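Local coordinates for oxidoreductase, NAD-binding (PDB 7BVJ), which catalyses the NAD(+)-dependent oxidation of the glucosamine 3-position of UDP-N-acetylglucosamine to a ketone, a step in the biosynthesis of lipid A, at residues 6-11 against 20-25; 12-17 against 65-70; 29-34 against 40-45; 49-54 against 58-63. One frame throughout, in Å; residues are numbered along the deposited sequence.

Contact 1: 6-11 against 20-25. With NAD (nicotinamide-adenine-dinucleotide), chain E.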
# COMPACT_ATOMS: atom_id res chain seq x y z
N THR A 6 -21.57 -1.79 -4.42
CA THR A 6 -20.32 -1.99 -3.71
C THR A 6 -20.56 -2.52 -2.30
O THR A 6 -21.64 -2.35 -1.72
CB THR A 6 -19.50 -0.69 -3.64
OG1 THR A 6 -20.27 0.32 -2.97
CG2 THR A 6 -19.13 -0.21 -5.04
N GLY A 7 -19.53 -3.19 -1.78
CA GLY A 7 -19.56 -3.70 -0.42
C GLY A 7 -18.17 -3.77 0.18
O GLY A 7 -17.16 -3.63 -0.52
N VAL A 8 -18.13 -3.98 1.49
CA VAL A 8 -16.88 -4.18 2.21
C VAL A 8 -17.01 -5.45 3.04
O VAL A 8 -18.00 -5.64 3.76
CB VAL A 8 -16.51 -2.98 3.11
CG1 VAL A 8 -15.19 -3.24 3.82
CG2 VAL A 8 -16.39 -1.69 2.28
N ILE A 9 -16.03 -6.32 2.91
CA ILE A 9 -15.92 -7.55 3.68
C ILE A 9 -14.82 -7.32 4.71
O ILE A 9 -13.64 -7.21 4.35
CB ILE A 9 -15.59 -8.75 2.79
CG1 ILE A 9 -16.71 -8.95 1.76
CG2 ILE A 9 -15.29 -9.99 3.65
CD1 ILE A 9 -16.37 -9.92 0.64
N GLY A 10 -15.21 -7.17 5.97
CA GLY A 10 -14.27 -6.85 7.02
C GLY A 10 -14.29 -5.37 7.33
O GLY A 10 -13.67 -4.58 6.61
N VAL A 11 -14.99 -4.98 8.40
CA VAL A 11 -15.19 -3.57 8.72
C VAL A 11 -14.64 -3.21 10.09
O VAL A 11 -15.25 -2.44 10.84
CB VAL A 11 -16.67 -3.16 8.58
CG1 VAL A 11 -16.98 -2.90 7.11
CG2 VAL A 11 -17.57 -4.24 9.17
N GLN A 20 -17.07 3.99 4.42
CA GLN A 20 -17.45 5.40 4.32
C GLN A 20 -17.22 5.93 2.92
O GLN A 20 -18.08 6.62 2.35
CB GLN A 20 -16.69 6.25 5.34
CG GLN A 20 -16.95 5.90 6.81
CD GLN A 20 -16.17 6.77 7.79
OE1 GLN A 20 -15.25 7.49 7.41
NE2 GLN A 20 -16.54 6.69 9.06
N LYS A 21 -16.05 5.61 2.33
CA LYS A 21 -15.76 6.09 0.98
C LYS A 21 -16.77 5.55 -0.03
O LYS A 21 -17.33 6.30 -0.85
CB LYS A 21 -14.33 5.71 0.56
CG LYS A 21 -13.22 6.14 1.49
CD LYS A 21 -13.57 7.44 2.22
CE LYS A 21 -12.33 8.24 2.56
NZ LYS A 21 -11.91 8.04 3.96
N TYR A 22 -17.01 4.23 0.01
CA TYR A 22 -17.93 3.64 -0.95
C TYR A 22 -19.31 4.27 -0.82
O TYR A 22 -19.99 4.50 -1.83
CB TYR A 22 -18.03 2.14 -0.77
CG TYR A 22 -16.89 1.32 -1.36
CD1 TYR A 22 -16.72 1.20 -2.74
CD2 TYR A 22 -16.02 0.62 -0.54
CE1 TYR A 22 -15.71 0.42 -3.27
CE2 TYR A 22 -15.00 -0.15 -1.06
CZ TYR A 22 -14.84 -0.24 -2.42
OH TYR A 22 -13.82 -1.00 -2.94
N ALA A 23 -19.75 4.54 0.41
CA ALA A 23 -21.05 5.16 0.60
C ALA A 23 -21.10 6.56 0.00
O ALA A 23 -22.15 6.99 -0.49
CB ALA A 23 -21.40 5.23 2.09
N ALA A 24 -19.97 7.27 0.03
CA ALA A 24 -19.97 8.61 -0.56
C ALA A 24 -19.94 8.59 -2.09
O ALA A 24 -20.47 9.51 -2.72
CB ALA A 24 -18.79 9.42 -0.03
N ILE A 25 -19.32 7.60 -2.73
CA ILE A 25 -19.07 7.71 -4.16
C ILE A 25 -19.75 6.62 -5.00
O ILE A 25 -19.51 6.56 -6.21
CB ILE A 25 -17.57 7.73 -4.47
CG1 ILE A 25 -16.99 6.32 -4.30
CG2 ILE A 25 -16.87 8.75 -3.59
CD1 ILE A 25 -15.52 6.29 -4.52
PA NAD E . -8.87 -5.04 12.42
O1A NAD E . -8.79 -6.43 12.96
O2A NAD E . -9.27 -3.76 13.10
O5B NAD E . -10.22 -5.27 11.33
C5B NAD E . -10.32 -6.64 11.06
C4B NAD E . -11.78 -7.00 10.77
O4B NAD E . -11.85 -8.19 10.02
C3B NAD E . -12.43 -7.27 12.13
O3B NAD E . -13.57 -6.49 12.10
C2B NAD E . -12.76 -8.78 12.07
O2B NAD E . -13.99 -9.08 12.72
C1B NAD E . -12.93 -8.95 10.56
N9A NAD E . -12.70 -10.30 10.08
C8A NAD E . -11.76 -11.25 10.44
N7A NAD E . -11.85 -12.37 9.74
C5A NAD E . -12.90 -12.16 8.87
C6A NAD E . -13.49 -12.97 7.86
N6A NAD E . -13.00 -14.24 7.63
N1A NAD E . -14.54 -12.49 7.14
C2A NAD E . -14.97 -11.22 7.44
N3A NAD E . -14.51 -10.34 8.35
C4A NAD E . -13.45 -10.86 9.06
O3 NAD E . -7.58 -4.54 11.59
PN NAD E . -7.70 -3.32 10.55
O1N NAD E . -8.99 -2.98 9.86
O2N NAD E . -6.63 -2.43 11.09
O5D NAD E . -6.77 -3.89 9.12
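The Tyr22 ring meets strand 5-9 aslant, with Thr6 at its CD1-CE1 flank and Val8 at its CD2-CE2 flank. On the first flank Thr6 CB stands 3.5 Å from Tyr22 CD1, with Thr6 CG2 close behind it. On the other, the branch Val8 CG2 comes to 3.7 Å from Tyr22 CD2, and Gly7 O lies near the same flank, 4.1 Å from Tyr22 CE2. With CG beside the backbone N and anti to the carbonyl carbon (chi1 -79°), the tyrosine lays its ring across the strand and carries its hydroxyl to Ser65 OG on the adjacent strand, where the two form a hydrogen bond. Strand 5-9 and helix 13-25 are the first strand and helix of the Rossmann fold; the axes of residues 6-9 and 20-25 run antiparallel (176°), 8.7 Å apart at closest approach. Thr6 OG1 packs 3.6 Å from Tyr22 CB and is hydrogen-bonded to Ser26 OG, which also bonds Tyr22 O. Ile273 and Phe276 of helix 268-282 pack against the tyrosine as well. Cut back to an alanine, Tyr22 would probably leave a gap between Thr6, Val8 and helix 268-282, and Ser65 OG without this hydroxyl partner. Past the strand, Gly10 adopts backbone angles that call for glycine, and its CA lies 3.7 Å from N3A of the NAD adenine, while Ile9 CG2 is 4.0 Å from NAD C2A.

Contact 2: 12-17 against 65-70. With NAD (nicotinamide-adenine-dinucleotide), chain E.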
# COMPACT_ATOMS: atom_id res chain seq x y z
N GLY A 12 -13.49 -3.76 10.44
CA GLY A 12 -12.77 -3.22 11.58
C GLY A 12 -12.28 -1.81 11.34
O GLY A 12 -12.92 -1.04 10.62
N HIS A 13 -11.19 -1.44 12.00
CA HIS A 13 -10.65 -0.06 11.96
C HIS A 13 -10.57 0.55 10.56
O HIS A 13 -11.15 1.57 10.35
CB HIS A 13 -9.28 0.03 12.62
CG HIS A 13 -8.82 1.43 12.74
ND1 HIS A 13 -9.16 2.21 13.79
CD2 HIS A 13 -8.06 2.18 11.93
CE1 HIS A 13 -8.59 3.38 13.66
NE2 HIS A 13 -7.91 3.38 12.54
N LEU A 14 -9.86 -0.08 9.65
CA LEU A 14 -9.67 0.48 8.31
C LEU A 14 -10.80 0.12 7.34
O LEU A 14 -11.09 0.89 6.39
CB LEU A 14 -8.33 -0.01 7.75
CG LEU A 14 -7.94 0.22 6.30
CD1 LEU A 14 -7.77 1.72 6.01
CD2 LEU A 14 -6.64 -0.52 6.02
N GLY A 15 -11.43 -1.04 7.54
CA GLY A 15 -12.54 -1.44 6.69
C GLY A 15 -13.70 -0.47 6.80
O GLY A 15 -14.39 -0.20 5.80
N ARG A 16 -13.93 0.07 7.99
CA ARG A 16 -14.96 1.09 8.16
C ARG A 16 -14.70 2.31 7.27
O ARG A 16 -15.63 2.85 6.67
CB ARG A 16 -15.05 1.49 9.63
CG ARG A 16 -15.89 2.71 9.89
CD ARG A 16 -16.23 2.85 11.39
NE ARG A 16 -16.83 4.14 11.71
CZ ARG A 16 -16.14 5.26 11.91
NH1 ARG A 16 -14.81 5.25 11.81
NH2 ARG A 16 -16.77 6.39 12.20
N PHE A 17 -13.44 2.76 7.20
CA PHE A 17 -13.11 3.88 6.32
C PHE A 17 -13.38 3.54 4.86
O PHE A 17 -13.90 4.37 4.10
CB PHE A 17 -11.64 4.29 6.50
CG PHE A 17 -11.33 4.85 7.86
CD1 PHE A 17 -10.39 4.25 8.68
CD2 PHE A 17 -11.99 5.96 8.33
CE1 PHE A 17 -10.12 4.76 9.94
CE2 PHE A 17 -11.73 6.48 9.60
CZ PHE A 17 -10.79 5.87 10.40
N SER A 65 -14.34 -4.11 -1.32
CA SER A 65 -13.06 -4.07 -0.62
C SER A 65 -12.98 -5.21 0.39
O SER A 65 -13.95 -5.51 1.09
CB SER A 65 -12.87 -2.72 0.08
OG SER A 65 -12.46 -1.71 -0.85
N ILE A 66 -11.82 -5.86 0.43
CA ILE A 66 -11.53 -6.94 1.37
C ILE A 66 -10.51 -6.41 2.36
O ILE A 66 -9.34 -6.16 2.00
CB ILE A 66 -11.03 -8.20 0.67
CG1 ILE A 66 -12.17 -8.88 -0.09
CG2 ILE A 66 -10.41 -9.16 1.65
CD1 ILE A 66 -11.69 -9.83 -1.16
N VAL A 67 -10.96 -6.19 3.60
CA VAL A 67 -10.15 -5.55 4.63
C VAL A 67 -10.10 -6.46 5.86
O VAL A 67 -10.21 -5.98 7.00
CB VAL A 67 -10.68 -4.15 4.97
CG1 VAL A 67 -9.56 -3.33 5.60
CG2 VAL A 67 -11.20 -3.45 3.71
N THR A 68 -10.03 -7.76 5.64
CA THR A 68 -9.90 -8.76 6.69
C THR A 68 -8.43 -9.02 6.99
O THR A 68 -7.54 -8.47 6.32
CB THR A 68 -10.62 -10.03 6.23
OG1 THR A 68 -10.04 -10.47 5.00
CG2 THR A 68 -12.13 -9.75 6.05
N PRO A 69 -8.11 -9.81 8.03
CA PRO A 69 -6.69 -10.08 8.31
C PRO A 69 -6.02 -10.78 7.14
O PRO A 69 -6.64 -11.57 6.43
CB PRO A 69 -6.73 -10.97 9.57
CG PRO A 69 -7.98 -10.56 10.26
CD PRO A 69 -8.97 -10.33 9.12
N THR A 70 -4.73 -10.47 6.96
CA THR A 70 -3.99 -10.85 5.75
C THR A 70 -4.05 -12.35 5.47
O THR A 70 -4.20 -12.76 4.31
CB THR A 70 -2.54 -10.40 5.91
OG1 THR A 70 -2.51 -8.99 6.18
CG2 THR A 70 -1.76 -10.73 4.65
PA NAD E . -8.87 -5.04 12.42
O1A NAD E . -8.79 -6.43 12.96
O2A NAD E . -9.27 -3.76 13.10
O5B NAD E . -10.22 -5.27 11.33
C5B NAD E . -10.32 -6.64 11.06
C4B NAD E . -11.78 -7.00 10.77
O4B NAD E . -11.85 -8.19 10.02
C3B NAD E . -12.43 -7.27 12.13
O3B NAD E . -13.57 -6.49 12.10
C2B NAD E . -12.76 -8.78 12.07
O2B NAD E . -13.99 -9.08 12.72
C1B NAD E . -12.93 -8.95 10.56
N9A NAD E . -12.70 -10.30 10.08
C8A NAD E . -11.76 -11.25 10.44
N7A NAD E . -11.85 -12.37 9.74
C5A NAD E . -12.90 -12.16 8.87
C6A NAD E . -13.49 -12.97 7.86
N6A NAD E . -13.00 -14.24 7.63
N1A NAD E . -14.54 -12.49 7.14
C2A NAD E . -14.97 -11.22 7.44
N3A NAD E . -14.51 -10.34 8.35
C4A NAD E . -13.45 -10.86 9.06
O3 NAD E . -7.58 -4.54 11.59
PN NAD E . -7.70 -3.32 10.55
O1N NAD E . -8.99 -2.98 9.86
O2N NAD E . -6.63 -2.43 11.09
O5D NAD E . -6.77 -3.89 9.12
O HOH W 1 -11.16 -3.91 8.83
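Leu14 and Val67 meet at about a right angle, Leu14 CG lying 4.0 Å from Val67 CG1. That methyl, anti to the backbone N of Val67 (chi1 -158°), is turned onto the first turn of helix 13-25 and approaches Gly15 N to 3.5 Å. Gly15 and Val67 are the closest backbone pair, and a side chain at Gly15 would press tightly on Val67 CB. A beta carbon at Gly12 would collide with NAD O5B. These two glycines follow Gly10 in the GxGxxG pattern of the Rossmann fold, which brings the cofactor up to the helix start. There His13 N donates to NAD O2A (3.2 Å, 160°) and Leu14 N to NAD O1N (3.0 Å, 162°), one amide for each phosphate. Water 1 accepts from Gly15 N and lies within hydrogen-bonding distance of Val67 O (2.9 Å) and NAD O1N (2.6 Å). In the loop after strand 63-66, Thr68 CG2 is 3.4 Å from NAD N3A, and Pro69 CD touches NAD C8A. Val67 packed on Gly15 and Leu14 probably helps set the spacing of helix and loop, while backbone amides at the helix N-terminus, probably aided by its dipole, bind the negatively charged pyrophosphate.

Contact 3: 29-34 against 40-45. With NAD (nicotinamide-adenine-dinucleotide), chain E.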
# COMPACT_ATOMS: atom_id res chain seq x y z
N ALA A 29 -24.24 -1.27 -0.99
CA ALA A 29 -25.25 -2.20 -0.49
C ALA A 29 -25.06 -2.45 1.00
O ALA A 29 -26.04 -2.47 1.75
CB ALA A 29 -25.18 -3.52 -1.26
N GLY A 30 -23.82 -2.65 1.45
CA GLY A 30 -23.60 -2.89 2.86
C GLY A 30 -22.27 -3.58 3.11
O GLY A 30 -21.36 -3.54 2.29
N VAL A 31 -22.20 -4.22 4.28
CA VAL A 31 -20.95 -4.70 4.85
C VAL A 31 -21.17 -6.08 5.47
O VAL A 31 -22.29 -6.48 5.80
CB VAL A 31 -20.43 -3.70 5.91
CG1 VAL A 31 -20.00 -2.37 5.25
CG2 VAL A 31 -21.51 -3.44 6.94
N PHE A 32 -20.08 -6.84 5.57
CA PHE A 32 -20.06 -8.10 6.29
C PHE A 32 -18.81 -8.16 7.14
O PHE A 32 -17.72 -7.79 6.69
CB PHE A 32 -20.09 -9.33 5.36
CG PHE A 32 -19.90 -10.64 6.11
CD1 PHE A 32 -20.97 -11.23 6.78
CD2 PHE A 32 -18.64 -11.24 6.20
CE1 PHE A 32 -20.80 -12.41 7.51
CE2 PHE A 32 -18.46 -12.42 6.93
CZ PHE A 32 -19.55 -13.01 7.57
N ASP A 33 -18.96 -8.65 8.36
CA ASP A 33 -17.86 -8.88 9.28
C ASP A 33 -18.18 -10.14 10.07
O ASP A 33 -19.35 -10.48 10.28
CB ASP A 33 -17.63 -7.66 10.20
CG ASP A 33 -16.27 -7.67 10.87
OD1 ASP A 33 -16.06 -8.53 11.77
OD2 ASP A 33 -15.41 -6.84 10.51
N GLU A 34 -17.13 -10.87 10.47
CA GLU A 34 -17.37 -12.07 11.26
C GLU A 34 -17.95 -11.73 12.62
O GLU A 34 -18.67 -12.53 13.21
CB GLU A 34 -16.08 -12.90 11.40
CG GLU A 34 -15.03 -12.28 12.31
CD GLU A 34 -14.05 -13.29 12.91
OE1 GLU A 34 -13.67 -14.28 12.24
OE2 GLU A 34 -13.67 -13.09 14.09
N ALA A 40 -23.07 -4.52 12.37
CA ALA A 40 -24.33 -3.84 12.65
C ALA A 40 -24.10 -2.37 12.97
O ALA A 40 -24.84 -1.50 12.48
CB ALA A 40 -25.07 -4.54 13.79
N GLU A 41 -23.07 -2.05 13.76
CA GLU A 41 -22.84 -0.64 14.04
C GLU A 41 -22.36 0.11 12.79
O GLU A 41 -22.74 1.26 12.57
CB GLU A 41 -21.86 -0.46 15.20
CG GLU A 41 -20.43 -0.82 14.87
CD GLU A 41 -19.57 -1.03 16.10
OE1 GLU A 41 -20.10 -0.93 17.24
OE2 GLU A 41 -18.37 -1.31 15.93
N VAL A 42 -21.52 -0.53 11.97
CA VAL A 42 -21.06 0.13 10.75
C VAL A 42 -22.24 0.41 9.82
O VAL A 42 -22.38 1.51 9.27
CB VAL A 42 -19.97 -0.71 10.05
CG1 VAL A 42 -19.61 -0.12 8.72
CG2 VAL A 42 -18.72 -0.80 10.92
N ALA A 43 -23.13 -0.58 9.66
CA ALA A 43 -24.31 -0.40 8.83
C ALA A 43 -25.22 0.69 9.39
O ALA A 43 -25.72 1.53 8.64
CB ALA A 43 -25.06 -1.71 8.70
N ALA A 44 -25.43 0.71 10.71
CA ALA A 44 -26.24 1.77 11.32
C ALA A 44 -25.65 3.14 11.04
O ALA A 44 -26.37 4.10 10.77
CB ALA A 44 -26.34 1.54 12.83
N GLU A 45 -24.33 3.26 11.10
CA GLU A 45 -23.70 4.56 10.93
C GLU A 45 -23.75 5.01 9.47
O GLU A 45 -23.93 6.20 9.19
CB GLU A 45 -22.28 4.49 11.47
CG GLU A 45 -21.34 5.61 11.06
CD GLU A 45 -19.89 5.23 11.30
OE1 GLU A 45 -19.60 4.68 12.37
OE2 GLU A 45 -19.05 5.46 10.40
PA NAD E . -8.87 -5.04 12.42
O1A NAD E . -8.79 -6.43 12.96
O2A NAD E . -9.27 -3.76 13.10
O5B NAD E . -10.22 -5.27 11.33
C5B NAD E . -10.32 -6.64 11.06
C4B NAD E . -11.78 -7.00 10.77
O4B NAD E . -11.85 -8.19 10.02
C3B NAD E . -12.43 -7.27 12.13
O3B NAD E . -13.57 -6.49 12.10
C2B NAD E . -12.76 -8.78 12.07
O2B NAD E . -13.99 -9.08 12.72
C1B NAD E . -12.93 -8.95 10.56
N9A NAD E . -12.70 -10.30 10.08
C8A NAD E . -11.76 -11.25 10.44
N7A NAD E . -11.85 -12.37 9.74
C5A NAD E . -12.90 -12.16 8.87
C6A NAD E . -13.49 -12.97 7.86
N6A NAD E . -13.00 -14.24 7.63
N1A NAD E . -14.54 -12.49 7.14
C2A NAD E . -14.97 -11.22 7.44
N3A NAD E . -14.51 -10.34 8.35
C4A NAD E . -13.45 -10.86 9.06
O3 NAD E . -7.58 -4.54 11.59
PN NAD E . -7.70 -3.32 10.55
O1N NAD E . -8.99 -2.98 9.86
O2N NAD E . -6.63 -2.43 11.09
O5D NAD E . -6.77 -3.89 9.12
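Strand 27-32 lies against helix 36-46 in the second beta-alpha-beta unit of the Rossmann fold, the strand backbone stretched at Val31 where it faces Val42 and Ala43. Gly30 before it takes angles that only glycine tolerates easily. The helix is regular, with Ala44 N bonded to Ala40 O. The contact itself is purely apolar. Val31 CG1, anti to its carbonyl carbon (chi1 -67°), crosses toward Val42 CG1 at 4.2 Å, and Val31 CG2 sits 4.3 Å from Ala43 CB. Val11, from the glycine-rich turn, packs on both valines and extends the apolar core. Beyond the strand the chemistry turns polar, as is usual for NAD-dependent Rossmann enzymes, where an acidic residue at the end of the second strand takes the adenosine ribose. The Asp33 carboxylate accepts O2B on OD1 and O3B on OD2, bonds modelled so short that their exact lengths are doubtful. Asn35 N also bonds OD1 and Val11 N bonds OD2, which holds the carboxylate in place from the protein side. Glu34 CG lies 3.4 Å from NAD O2B, and Phe32 meets the adenine obliquely, its CE2 3.7 Å from NAD C2A.

Contact 4: 49-54 against 58-63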
# COMPACT_ATOMS: atom_id res chain seq x y z
N ARG A 49 -26.90 -1.96 4.68
CA ARG A 49 -27.23 -3.24 5.29
C ARG A 49 -26.04 -3.80 6.07
O ARG A 49 -24.89 -3.54 5.74
CB ARG A 49 -27.65 -4.26 4.23
CG ARG A 49 -29.14 -4.57 4.18
CD ARG A 49 -29.47 -5.60 3.09
NE ARG A 49 -29.53 -6.96 3.61
CZ ARG A 49 -29.88 -8.02 2.88
NH1 ARG A 49 -30.17 -7.88 1.60
NH2 ARG A 49 -29.91 -9.23 3.43
N ALA A 50 -26.34 -4.58 7.10
CA ALA A 50 -25.38 -5.51 7.68
C ALA A 50 -25.79 -6.90 7.21
O ALA A 50 -26.88 -7.38 7.57
CB ALA A 50 -25.36 -5.43 9.20
N PHE A 51 -24.92 -7.56 6.40
CA PHE A 51 -25.38 -8.81 5.82
C PHE A 51 -25.14 -9.99 6.76
O PHE A 51 -24.18 -9.99 7.54
CB PHE A 51 -24.67 -9.07 4.49
CG PHE A 51 -25.19 -8.23 3.34
CD1 PHE A 51 -26.13 -8.74 2.46
CD2 PHE A 51 -24.71 -6.95 3.13
CE1 PHE A 51 -26.61 -7.96 1.39
CE2 PHE A 51 -25.16 -6.17 2.06
CZ PHE A 51 -26.11 -6.68 1.19
N PRO A 52 -26.01 -11.00 6.71
CA PRO A 52 -25.84 -12.16 7.59
C PRO A 52 -24.77 -13.14 7.13
O PRO A 52 -24.46 -14.07 7.88
CB PRO A 52 -27.22 -12.82 7.55
CG PRO A 52 -27.71 -12.50 6.17
CD PRO A 52 -27.23 -11.10 5.89
N SER A 53 -24.22 -12.99 5.93
CA SER A 53 -23.15 -13.87 5.46
C SER A 53 -22.40 -13.16 4.34
O SER A 53 -22.91 -12.22 3.73
CB SER A 53 -23.69 -15.21 4.96
OG SER A 53 -24.40 -15.04 3.75
N VAL A 54 -21.17 -13.63 4.08
CA VAL A 54 -20.40 -13.09 2.97
C VAL A 54 -21.12 -13.33 1.65
O VAL A 54 -21.12 -12.48 0.75
CB VAL A 54 -18.97 -13.66 2.95
CG1 VAL A 54 -18.97 -15.14 2.70
CG2 VAL A 54 -18.14 -12.96 1.88
N LEU A 58 -22.15 -10.76 -1.39
CA LEU A 58 -21.66 -10.89 -2.75
C LEU A 58 -22.81 -10.95 -3.76
O LEU A 58 -22.66 -10.46 -4.89
CB LEU A 58 -20.75 -12.11 -2.85
CG LEU A 58 -19.40 -11.88 -2.16
CD1 LEU A 58 -18.67 -13.18 -1.90
CD2 LEU A 58 -18.51 -10.91 -2.97
N ALA A 59 -23.96 -11.51 -3.37
CA ALA A 59 -25.10 -11.56 -4.29
C ALA A 59 -25.62 -10.17 -4.67
O ALA A 59 -26.23 -10.02 -5.72
CB ALA A 59 -26.25 -12.37 -3.68
N GLU A 60 -25.38 -9.15 -3.84
CA GLU A 60 -25.95 -7.82 -4.03
C GLU A 60 -24.94 -6.77 -4.53
O GLU A 60 -25.28 -5.58 -4.53
CB GLU A 60 -26.58 -7.32 -2.72
CG GLU A 60 -27.68 -8.22 -2.14
CD GLU A 60 -29.10 -7.80 -2.52
OE1 GLU A 60 -29.27 -6.89 -3.36
OE2 GLU A 60 -30.06 -8.39 -1.97
N VAL A 61 -23.72 -7.15 -4.94
CA VAL A 61 -22.72 -6.15 -5.32
C VAL A 61 -21.97 -6.57 -6.58
O VAL A 61 -21.93 -7.74 -6.96
CB VAL A 61 -21.66 -5.89 -4.23
CG1 VAL A 61 -22.29 -5.41 -2.95
CG2 VAL A 61 -20.81 -7.14 -4.02
N ASP A 62 -21.31 -5.57 -7.18
CA ASP A 62 -20.36 -5.72 -8.27
C ASP A 62 -18.91 -5.66 -7.81
O ASP A 62 -18.06 -6.34 -8.40
CB ASP A 62 -20.60 -4.63 -9.33
CG ASP A 62 -22.05 -4.55 -9.78
OD1 ASP A 62 -22.52 -5.51 -10.41
OD2 ASP A 62 -22.72 -3.51 -9.52
N ALA A 63 -18.59 -4.85 -6.80
CA ALA A 63 -17.22 -4.79 -6.31
C ALA A 63 -17.19 -4.76 -4.79
O ALA A 63 -18.11 -4.26 -4.14
CB ALA A 63 -16.45 -3.57 -6.86
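Edge strand 49-50 leads through a short connection to helix 54-59 at the start of the crossover to strand 63-66, and Arg49, Phe51 and Glu60 pack together. The guanidinium of Arg49 lies over one face of the Phe51 ring: Phe51 CE1 stands 3.5 Å above the guanidinium plane, over its centre, and Arg49 NE is offset toward the rim of the ring. Glu60 comes instead to the ring edge, its CG 3.7 Å from Phe51 CE1. A bend at chi2 (-95°) turns the carboxylate of Glu60 back toward the arginine, where Glu60 OE2 forms a long salt bridge of 3.6 Å with Arg49 NH1. The carboxylate oxygen lies near the guanidinium plane, at its edge, but the two planes are 74° apart. With Phe51 replaced by an alanine, the Arg49 guanidinium would probably lose the ring on its face and be freer to turn away from Glu60. Inside the helix, Leu58 N donates to Val54 O in the carbonyl plane (2.9 Å, 163°), and Val54 CG2 runs beside Leu58 CD1 at 3.8 Å. Leu58 also packs on Val79 and Ala80 of helix 73-82. Ser53 is the N-cap, its OG bonded to Ala56 N. A short capped helix leading from the edge strand back to the middle of the parallel sheet belongs to the right-handed crossover of Rossmann folds.

Overall arrangement
All four contacts lie in the NAD-binding Rossmann domain and reach its one parallel sheet. Contacts 1, 2 and 3 are buried, whereas contact 4, at the edge strand, is partly exposed and the one with a salt bridge across it. Contacts 1 and 2 share helix 13-25 and are joined by a probable hydrogen bond between Ile9 N and Ser65 O, 2.9 Å apart. Contacts 1 and 3 meet through another, from Gly10 N to Phe32 O (2.7 Å), and Arg16 NE forms a salt bridge with Glu45 OE2 between contacts 2 and 3. Cofactor chemistry differs likewise: contact 2 supplies amides for phosphates, contact 3 a carboxylate for the ribose, and contact 1 mostly van der Waals walls.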